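Local atomic coordinates of sugar-binding transport ATP-binding protein (Pyrococcus horikoshii, PDB entry 1V43), a protein that probably hydrolyses ATP to drive sugar uptake, as the ATP-binding subunit of an ABC transporter. Residues Ser170-Asp173 with Ala174-Val178; Val337-Pro340 with Gly341-Ile345; Val353-Leu357 with Asp358-Val362. All coordinates share one frame; numbering follows the deposited sequence.

Contact 1 of 3, residues Ser170-Asp173 with Ala174-Val178; sequences SNLD and AKLRV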
ATOM      1  N   SER A 170      -5.142  -6.557 -10.619  1.00 38.89           N
ATOM      2  CA  SER A 170      -4.203  -5.446 -10.785  1.00 47.75           C
ATOM      3  C   SER A 170      -4.783  -4.050 -11.027  1.00 49.18           C
ATOM      4  O   SER A 170      -4.197  -3.056 -10.592  1.00 52.50           O
ATOM      5  CB  SER A 170      -3.190  -5.769 -11.896  1.00 40.78           C
ATOM      6  OG  SER A 170      -3.831  -5.946 -13.148  1.00 50.48           O
ATOM      7  N   ASN A 171      -5.921  -3.966 -11.706  1.00 51.13           N
ATOM      8  CA  ASN A 171      -6.522  -2.661 -11.994  1.00 61.83           C
ATOM      9  C   ASN A 171      -7.835  -2.390 -11.250  1.00 59.87           C
ATOM     10  O   ASN A 171      -8.873  -2.179 -11.879  1.00 63.01           O
ATOM     11  CB  ASN A 171      -6.763  -2.522 -13.503  1.00 65.64           C
ATOM     12  CG  ASN A 171      -5.574  -2.981 -14.335  1.00 72.16           C
ATOM     13  OD1 ASN A 171      -4.467  -2.449 -14.215  1.00 73.94           O
ATOM     14  ND2 ASN A 171      -5.802  -3.976 -15.187  1.00 72.98           N
ATOM     15  N   LEU A 172      -7.786  -2.404  -9.920  1.00 55.95           N
ATOM     16  CA  LEU A 172      -8.960  -2.156  -9.075  1.00 52.37           C
ATOM     17  C   LEU A 172      -8.588  -1.231  -7.905  1.00 53.62           C
ATOM     18  O   LEU A 172      -7.474  -1.305  -7.386  1.00 54.63           O
ATOM     19  CB  LEU A 172      -9.521  -3.483  -8.530  1.00 45.13           C
ATOM     20  CG  LEU A 172     -10.320  -4.404  -9.465  1.00 47.28           C
ATOM     21  CD1 LEU A 172      -9.471  -4.842 -10.640  1.00 54.81           C
ATOM     22  CD2 LEU A 172     -10.802  -5.614  -8.697  1.00 34.12           C
ATOM     23  N   ASP A 173      -9.508  -0.359  -7.494  1.00 52.71           N
ATOM     24  CA  ASP A 173      -9.229   0.550  -6.388  1.00 54.92           C
ATOM     25  C   ASP A 173      -8.947  -0.261  -5.130  1.00 53.41           C
ATOM     26  O   ASP A 173      -9.566  -1.297  -4.894  1.00 55.24           O
ATOM     27  CB  ASP A 173     -10.396   1.537  -6.156  1.00 60.33           C
ATOM     28  CG  ASP A 173     -11.734   0.843  -5.870  1.00 65.78           C
ATOM     29  OD1 ASP A 173     -12.417   0.422  -6.830  1.00 68.37           O
ATOM     30  OD2 ASP A 173     -12.108   0.726  -4.681  1.00 61.48           O
ATOM     31  N   ALA A 174      -7.995   0.208  -4.336  1.00 51.12           N
ATOM     32  CA  ALA A 174      -7.591  -0.477  -3.116  1.00 47.63           C
ATOM     33  C   ALA A 174      -8.735  -1.104  -2.331  1.00 47.82           C
ATOM     34  O   ALA A 174      -8.655  -2.267  -1.936  1.00 49.90           O
ATOM     35  CB  ALA A 174      -6.811   0.478  -2.227  1.00 41.79           C
ATOM     36  N   LYS A 175      -9.803  -0.342  -2.108  1.00 46.63           N
ATOM     37  CA  LYS A 175     -10.951  -0.835  -1.349  1.00 41.45           C
ATOM     38  C   LYS A 175     -11.673  -2.003  -2.040  1.00 41.13           C
ATOM     39  O   LYS A 175     -12.054  -2.993  -1.392  1.00 39.24           O
ATOM     40  CB  LYS A 175     -11.920   0.321  -1.085  1.00 44.06           C
ATOM     41  CG  LYS A 175     -13.162  -0.013  -0.264  1.00 39.14           C
ATOM     42  CD  LYS A 175     -14.049   1.240  -0.157  1.00 40.59           C
ATOM     43  CE  LYS A 175     -15.403   0.950   0.460  1.00 54.20           C
ATOM     44  NZ  LYS A 175     -16.206   2.193   0.658  1.00 53.21           N
ATOM     45  N   LEU A 176     -11.861  -1.896  -3.348  1.00 35.15           N
ATOM     46  CA  LEU A 176     -12.523  -2.963  -4.084  1.00 32.43           C
ATOM     47  C   LEU A 176     -11.596  -4.170  -4.197  1.00 25.41           C
ATOM     48  O   LEU A 176     -12.047  -5.306  -4.213  1.00 29.44           O
ATOM     49  CB  LEU A 176     -12.922  -2.485  -5.476  1.00 26.78           C
ATOM     50  CG  LEU A 176     -13.507  -3.547  -6.415  1.00 39.53           C
ATOM     51  CD1 LEU A 176     -14.801  -4.129  -5.836  1.00 27.23           C
ATOM     52  CD2 LEU A 176     -13.764  -2.917  -7.781  1.00 45.82           C
ATOM     53  N   ARG A 177     -10.294  -3.926  -4.264  1.00 30.85           N
ATOM     54  CA  ARG A 177      -9.357  -5.029  -4.379  1.00 27.11           C
ATOM     55  C   ARG A 177      -9.465  -5.943  -3.153  1.00 26.93           C
ATOM     56  O   ARG A 177      -9.570  -7.161  -3.300  1.00 27.83           O
ATOM     57  CB  ARG A 177      -7.929  -4.503  -4.561  1.00 36.13           C
ATOM     58  CG  ARG A 177      -6.942  -5.570  -4.992  1.00 38.86           C
ATOM     59  CD  ARG A 177      -5.690  -4.992  -5.643  1.00 41.51           C
ATOM     60  NE  ARG A 177      -4.744  -6.057  -5.977  1.00 40.29           N
ATOM     61  CZ  ARG A 177      -3.622  -5.887  -6.663  1.00 39.44           C
ATOM     62  NH1 ARG A 177      -3.288  -4.685  -7.100  1.00 42.20           N
ATOM     63  NH2 ARG A 177      -2.829  -6.922  -6.904  1.00 38.64           N
ATOM     64  N   VAL A 178      -9.476  -5.362  -1.952  1.00 27.00           N
ATOM     65  CA  VAL A 178      -9.576  -6.160  -0.739  1.00 29.55           C
ATOM     66  C   VAL A 178     -10.866  -6.965  -0.727  1.00 34.17           C
ATOM     67  O   VAL A 178     -10.865  -8.145  -0.365  1.00 31.98           O
ATOM     68  CB  VAL A 178      -9.483  -5.279   0.543  1.00 29.91           C
ATOM     69  CG1 VAL A 178      -9.949  -6.068   1.759  1.00 33.24           C
ATOM     70  CG2 VAL A 178      -8.026  -4.860   0.778  1.00 29.29           C
TER
HETATM   71  O   HOH W   1     -10.114   2.527  -3.018  1.00 43.31           O
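The D-loop of the ABC ATPase, S170-D173, runs straight into helix 174-191, and D173 is that helix's N-cap. Its CG stands between the backbone N and the carbonyl carbon (chi1 58°), which turns the carboxylate back over the first turn. OD2 accepts from L176 N at 3.0 Å, the donor lying well above the carboxylate plane. The same OD2 takes a second bond from a water that also accepts from K175 N, so one oxygen serves two amides of the first turn, one directly and one through water. The D173 carbonyl opens the helical ladder, accepting from R177 N at 2.8 Å. On the apolar side, L172 CD2 rests against L176 CG at 4.1 Å, the two leucines crossing obliquely. R177 reaches back along the loop in an extended chain, and S170 N lies over the centre of one guanidinium face. That group is fixed elsewhere by a salt bridge from NE to E204, and the R177 side chain lies about 10 Å from that of K50, an ATP-binding residue. The approach to the start of the loop is made by R177 NH1, 3.9 Å from S170 CA.

Contact 2 of 3, residues Val337-Pro340 with Gly341-Ile345; sequences VKLP and GHIPI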
ATOM      1  N   VAL A 337      11.305   1.547  12.536  1.00 26.80           N
ATOM      2  CA  VAL A 337      10.558   0.991  13.651  1.00 23.51           C
ATOM      3  C   VAL A 337       9.084   1.335  13.423  1.00 31.02           C
ATOM      4  O   VAL A 337       8.723   2.500  13.224  1.00 27.37           O
ATOM      5  CB  VAL A 337      11.026   1.584  14.991  1.00 29.55           C
ATOM      6  CG1 VAL A 337      10.111   1.115  16.117  1.00 21.78           C
ATOM      7  CG2 VAL A 337      12.467   1.154  15.273  1.00 22.68           C
ATOM      8  N   LYS A 338       8.229   0.321  13.446  1.00 30.19           N
ATOM      9  CA  LYS A 338       6.815   0.555  13.215  1.00 27.29           C
ATOM     10  C   LYS A 338       6.000   0.547  14.498  1.00 31.25           C
ATOM     11  O   LYS A 338       5.940  -0.461  15.193  1.00 31.57           O
ATOM     12  CB  LYS A 338       6.269  -0.492  12.245  1.00 28.64           C
ATOM     13  CG  LYS A 338       4.792  -0.340  11.950  1.00 28.24           C
ATOM     14  CD  LYS A 338       4.338  -1.402  10.969  1.00 40.40           C
ATOM     15  CE  LYS A 338       2.842  -1.323  10.726  1.00 46.91           C
ATOM     16  NZ  LYS A 338       2.403  -2.283   9.685  1.00 55.28           N
ATOM     17  N   LEU A 339       5.374   1.678  14.804  1.00 24.84           N
ATOM     18  CA  LEU A 339       4.552   1.798  15.998  1.00 34.07           C
ATOM     19  C   LEU A 339       3.082   1.966  15.619  1.00 38.14           C
ATOM     20  O   LEU A 339       2.754   2.716  14.702  1.00 41.08           O
ATOM     21  CB  LEU A 339       4.979   3.014  16.809  1.00 34.58           C
ATOM     22  CG  LEU A 339       6.444   3.104  17.227  1.00 44.03           C
ATOM     23  CD1 LEU A 339       6.695   4.473  17.848  1.00 35.13           C
ATOM     24  CD2 LEU A 339       6.773   1.979  18.210  1.00 40.54           C
ATOM     25  N   PRO A 340       2.178   1.263  16.321  1.00 40.32           N
ATOM     26  CA  PRO A 340       0.739   1.361  16.039  1.00 37.62           C
ATOM     27  C   PRO A 340       0.230   2.749  16.412  1.00 34.22           C
ATOM     28  O   PRO A 340       0.766   3.382  17.322  1.00 31.28           O
ATOM     29  CB  PRO A 340       0.127   0.282  16.937  1.00 42.64           C
ATOM     30  CG  PRO A 340       1.260  -0.730  17.082  1.00 49.70           C
ATOM     31  CD  PRO A 340       2.463   0.171  17.271  1.00 41.29           C
ATOM     32  N   GLY A 341      -0.790   3.229  15.706  1.00 34.70           N
ATOM     33  CA  GLY A 341      -1.348   4.532  16.023  1.00 35.65           C
ATOM     34  C   GLY A 341      -0.536   5.725  15.559  1.00 40.19           C
ATOM     35  O   GLY A 341       0.463   5.576  14.848  1.00 38.81           O
ATOM     36  N   HIS A 342      -0.964   6.912  15.985  1.00 44.30           N
ATOM     37  CA  HIS A 342      -0.326   8.177  15.613  1.00 52.94           C
ATOM     38  C   HIS A 342       0.581   8.644  16.752  1.00 58.65           C
ATOM     39  O   HIS A 342       0.116   8.892  17.865  1.00 60.74           O
ATOM     40  CB  HIS A 342      -1.421   9.227  15.326  1.00 54.24           C
ATOM     41  CG  HIS A 342      -0.976  10.374  14.464  1.00 61.71           C
ATOM     42  ND1 HIS A 342      -0.391  10.198  13.226  1.00 62.23           N
ATOM     43  CD2 HIS A 342      -1.075  11.715  14.642  1.00 57.53           C
ATOM     44  CE1 HIS A 342      -0.149  11.379  12.682  1.00 55.72           C
ATOM     45  NE2 HIS A 342      -0.554  12.316  13.520  1.00 55.67           N
ATOM     46  N   ILE A 343       1.876   8.744  16.467  1.00 61.46           N
ATOM     47  CA  ILE A 343       2.874   9.178  17.447  1.00 64.52           C
ATOM     48  C   ILE A 343       3.937   9.976  16.687  1.00 68.37           C
ATOM     49  O   ILE A 343       5.080   9.533  16.552  1.00 65.51           O
ATOM     50  CB  ILE A 343       3.539   7.958  18.128  1.00 63.70           C
ATOM     51  CG1 ILE A 343       2.471   7.104  18.810  1.00 62.01           C
ATOM     52  CG2 ILE A 343       4.564   8.415  19.148  1.00 63.24           C
ATOM     53  CD1 ILE A 343       2.981   5.766  19.293  1.00 67.31           C
ATOM     54  N   PRO A 344       3.563  11.165  16.171  1.00 72.45           N
ATOM     55  CA  PRO A 344       4.422  12.080  15.402  1.00 74.75           C
ATOM     56  C   PRO A 344       5.655  12.648  16.099  1.00 76.14           C
ATOM     57  O   PRO A 344       6.014  13.802  15.856  1.00 77.51           O
ATOM     58  CB  PRO A 344       3.460  13.194  14.985  1.00 73.80           C
ATOM     59  CG  PRO A 344       2.138  12.502  14.928  1.00 75.80           C
ATOM     60  CD  PRO A 344       2.176  11.664  16.183  1.00 74.26           C
ATOM     61  N   ILE A 345       6.304  11.853  16.951  1.00 75.28           N
ATOM     62  CA  ILE A 345       7.501  12.315  17.648  1.00 69.53           C
ATOM     63  C   ILE A 345       8.377  13.049  16.637  1.00 70.76           C
ATOM     64  O   ILE A 345       8.391  12.703  15.453  1.00 72.64           O
ATOM     65  CB  ILE A 345       8.293  11.142  18.272  1.00 65.08           C
ATOM     66  CG1 ILE A 345       8.989  10.329  17.190  1.00 56.96           C
ATOM     67  CG2 ILE A 345       7.355  10.241  19.047  1.00 59.57           C
ATOM     68  CD1 ILE A 345       9.906   9.274  17.750  1.00 57.13           C
TER
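Both L339 CG (chi1 -55°) and I343 CG1 (chi1 -58°) stand anti to their own carbonyl carbons, and each chain then runs on extended, so that their CD1 methyls touch where the two side chains cross, over the turn that leaves strand 333-340. This strand pairs with strand 323-330 in an antiparallel sheet of the TOBE domain, part of the OB-like region found in MalK-type ATPases. L339 CD1 and I343 CD1 are 4.2 Å apart, the crossing being at about a right angle. The I343 methyl also lies 3.8 Å from P340 O, closing over the backbone of the corner. The bend is made at G341, whose positive phi (77°) suits a residue without a CB; a CB there would collide with P340 O. T324 OG1 bonds to both G341 O and I343 N, pinning the turn to the neighbouring strand 323-330. On either side of G341 the second subunit is met: P340 packs on P340 of that subunit, and H342 NE2 bonds to its T227 OG1. Farther on in 341-345, the chain bends at P344 with the form of an inverse gamma-turn, in which I345 N donates to I343 O at 2.7 Å.

Contact 3 of 3, residues Val353-Leu357 with Asp358-Val362; sequences VIMDL and DMIHV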
ATOM      1  N   VAL A 353      15.453   2.207  21.519  1.00 43.13           N
ATOM      2  CA  VAL A 353      14.820   1.219  20.671  1.00 39.46           C
ATOM      3  C   VAL A 353      14.929  -0.155  21.323  1.00 39.94           C
ATOM      4  O   VAL A 353      16.014  -0.593  21.704  1.00 38.11           O
ATOM      5  CB  VAL A 353      15.479   1.181  19.289  1.00 39.08           C
ATOM      6  CG1 VAL A 353      14.820   0.110  18.445  1.00 46.41           C
ATOM      7  CG2 VAL A 353      15.355   2.549  18.609  1.00 42.24           C
ATOM      8  N   ILE A 354      13.793  -0.830  21.449  1.00 39.74           N
ATOM      9  CA  ILE A 354      13.749  -2.154  22.054  1.00 39.97           C
ATOM     10  C   ILE A 354      13.464  -3.230  21.008  1.00 36.83           C
ATOM     11  O   ILE A 354      12.392  -3.234  20.402  1.00 30.52           O
ATOM     12  CB  ILE A 354      12.646  -2.232  23.132  1.00 42.43           C
ATOM     13  CG1 ILE A 354      12.709  -1.004  24.039  1.00 42.27           C
ATOM     14  CG2 ILE A 354      12.831  -3.484  23.971  1.00 45.02           C
ATOM     15  CD1 ILE A 354      11.692  -1.026  25.168  1.00 44.55           C
ATOM     16  N   MET A 355      14.423  -4.134  20.809  1.00 33.12           N
ATOM     17  CA  MET A 355      14.294  -5.234  19.856  1.00 34.98           C
ATOM     18  C   MET A 355      13.807  -6.530  20.524  1.00 40.79           C
ATOM     19  O   MET A 355      14.265  -6.893  21.623  1.00 32.93           O
ATOM     20  CB  MET A 355      15.642  -5.539  19.184  1.00 32.76           C
ATOM     21  CG  MET A 355      16.391  -4.343  18.628  1.00 48.72           C
ATOM     22  SD  MET A 355      17.789  -4.845  17.585  1.00 57.15           S
ATOM     23  CE  MET A 355      18.226  -6.427  18.329  1.00 53.83           C
ATOM     24  N   ASP A 356      12.892  -7.230  19.857  1.00 35.26           N
ATOM     25  CA  ASP A 356      12.392  -8.502  20.374  1.00 36.15           C
ATOM     26  C   ASP A 356      13.354  -9.584  19.889  1.00 35.56           C
ATOM     27  O   ASP A 356      13.307 -10.000  18.729  1.00 34.86           O
ATOM     28  CB  ASP A 356      10.983  -8.812  19.849  1.00 34.68           C
ATOM     29  CG  ASP A 356      10.372 -10.053  20.510  1.00 36.45           C
ATOM     30  OD1 ASP A 356      11.128 -10.949  20.960  1.00 37.11           O
ATOM     31  OD2 ASP A 356       9.131 -10.143  20.570  1.00 33.95           O
ATOM     32  N   LEU A 357      14.220 -10.031  20.791  1.00 39.09           N
ATOM     33  CA  LEU A 357      15.220 -11.047  20.499  1.00 38.71           C
ATOM     34  C   LEU A 357      14.667 -12.353  19.940  1.00 38.26           C
ATOM     35  O   LEU A 357      15.366 -13.069  19.223  1.00 39.51           O
ATOM     36  CB  LEU A 357      16.052 -11.319  21.761  1.00 40.96           C
ATOM     37  CG  LEU A 357      17.477 -10.743  21.788  1.00 42.98           C
ATOM     38  CD1 LEU A 357      17.563  -9.470  20.964  1.00 42.07           C
ATOM     39  CD2 LEU A 357      17.891 -10.475  23.225  1.00 43.43           C
ATOM     40  N   ASP A 358      13.418 -12.665  20.258  1.00 31.80           N
ATOM     41  CA  ASP A 358      12.815 -13.893  19.769  1.00 39.74           C
ATOM     42  C   ASP A 358      12.348 -13.775  18.319  1.00 41.40           C
ATOM     43  O   ASP A 358      12.008 -14.778  17.691  1.00 38.59           O
ATOM     44  CB  ASP A 358      11.653 -14.296  20.678  1.00 42.21           C
ATOM     45  CG  ASP A 358      12.125 -14.861  22.015  1.00 46.37           C
ATOM     46  OD1 ASP A 358      11.451 -14.619  23.038  1.00 55.16           O
ATOM     47  OD2 ASP A 358      13.167 -15.558  22.042  1.00 49.16           O
ATOM     48  N   MET A 359      12.342 -12.554  17.791  1.00 30.56           N
ATOM     49  CA  MET A 359      11.920 -12.312  16.411  1.00 36.84           C
ATOM     50  C   MET A 359      13.109 -11.964  15.509  1.00 39.85           C
ATOM     51  O   MET A 359      12.930 -11.477  14.397  1.00 38.48           O
ATOM     52  CB  MET A 359      10.902 -11.166  16.347  1.00 33.65           C
ATOM     53  CG  MET A 359       9.612 -11.406  17.121  1.00 36.18           C
ATOM     54  SD  MET A 359       8.778 -12.937  16.658  1.00 47.35           S
ATOM     55  CE  MET A 359       7.837 -12.429  15.328  1.00 47.13           C
ATOM     56  N   ILE A 360      14.318 -12.226  15.986  1.00 33.53           N
ATOM     57  CA  ILE A 360      15.515 -11.912  15.219  1.00 40.32           C
ATOM     58  C   ILE A 360      15.906 -12.980  14.205  1.00 35.63           C
ATOM     59  O   ILE A 360      15.591 -14.153  14.369  1.00 42.48           O
ATOM     60  CB  ILE A 360      16.700 -11.643  16.174  1.00 45.95           C
ATOM     61  CG1 ILE A 360      16.552 -10.240  16.767  1.00 44.73           C
ATOM     62  CG2 ILE A 360      18.024 -11.825  15.458  1.00 48.68           C
ATOM     63  CD1 ILE A 360      17.697  -9.812  17.648  1.00 44.23           C
ATOM     64  N   HIS A 361      16.582 -12.554  13.147  1.00 31.77           N
ATOM     65  CA  HIS A 361      17.051 -13.464  12.105  1.00 34.58           C
ATOM     66  C   HIS A 361      18.532 -13.185  11.818  1.00 37.98           C
ATOM     67  O   HIS A 361      19.031 -12.086  12.077  1.00 35.31           O
ATOM     68  CB  HIS A 361      16.242 -13.272  10.813  1.00 31.47           C
ATOM     69  CG  HIS A 361      14.767 -13.465  10.987  1.00 36.03           C
ATOM     70  ND1 HIS A 361      14.167 -14.707  10.941  1.00 40.42           N
ATOM     71  CD2 HIS A 361      13.783 -12.581  11.276  1.00 33.99           C
ATOM     72  CE1 HIS A 361      12.877 -14.576  11.198  1.00 33.32           C
ATOM     73  NE2 HIS A 361      12.619 -13.297  11.405  1.00 43.38           N
ATOM     74  N   VAL A 362      19.221 -14.190  11.286  1.00 40.33           N
ATOM     75  CA  VAL A 362      20.631 -14.085  10.932  1.00 37.63           C
ATOM     76  C   VAL A 362      20.814 -14.864   9.632  1.00 37.40           C
ATOM     77  O   VAL A 362      20.466 -16.036   9.561  1.00 45.31           O
ATOM     78  CB  VAL A 362      21.542 -14.725  12.000  1.00 42.31           C
ATOM     79  CG1 VAL A 362      23.011 -14.466  11.636  1.00 34.39           C
ATOM     80  CG2 VAL A 362      21.206 -14.181  13.387  1.00 39.39           C
TER
HETATM   81  O   HOH W   2      10.577 -12.242  23.398  1.00 42.81           O
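D356 and D358 meet in an Asx turn: D356 OD1 accepts from D358 N at 2.9 Å, met on the anti side and 28° out of the carboxylate plane. An overlapping type I beta-turn, D356-M359, is closed by M359 N, which donates to D356 O at 2.9 Å from above the carbonyl plane. The D356 carboxylate can reach forward because its CG is anti to the backbone N (chi1 -173°), and M359 CG comes against it, 3.7 Å from D356 OD2, the side chains slanting across each other. On the apolar side, two methyls lie against I360 CD1: M355 CE at 3.5 Å, its chain bent at the last torsion, and L357 CD1 at 3.3 Å, its side chain running beside that of I360. Both distances are shorter than usual for carbons and doubtful in detail. Further out, M355 and I360 both pack on F286 of strand 283-288, and L357 on A308. The turn thus carries the chain from strand 350-356 into strand 361-364, joining two antiparallel sheets. Replacing D356 with an alanine would probably leave D358 N and the bridging water without their OD1 partner, with the backbone bond from M359 N to D356 O still closing the turn. The carboxylates of D356 and D358 stand close, OD1 to OD1 4.2 Å, yet one water donates to both oxygens, and D358 OD2 forms a salt bridge with R306. Water and arginine would be expected to ease the repulsion between the two negative charges on the polar side of the turn, while M355, L357 and I360 pack on its other side.

Contact 1 belongs to the nucleotide-binding part of the chain, whereas contacts 2 and 3 lie in the TOBE domain. Their first segments lie on strands of the same sheet, where V337 CG2 packs on V353 CG1 at 4.1 Å, while 358-362 leads into a second one. Contacts 1 and 2 are both at the surface and both reach the second subunit; contact 3, partly buried, touches no other chain. Their chemistry divides differently. At 170-178 and 353-362 an aspartate oxygen holds a backbone amide with a water beside it, starting a helix or making a turn. At 337-345 no hydrogen bond crosses the segments: the chain turns at a glycine, an aliphatic pair meets across the bend, and polar ties go to T324.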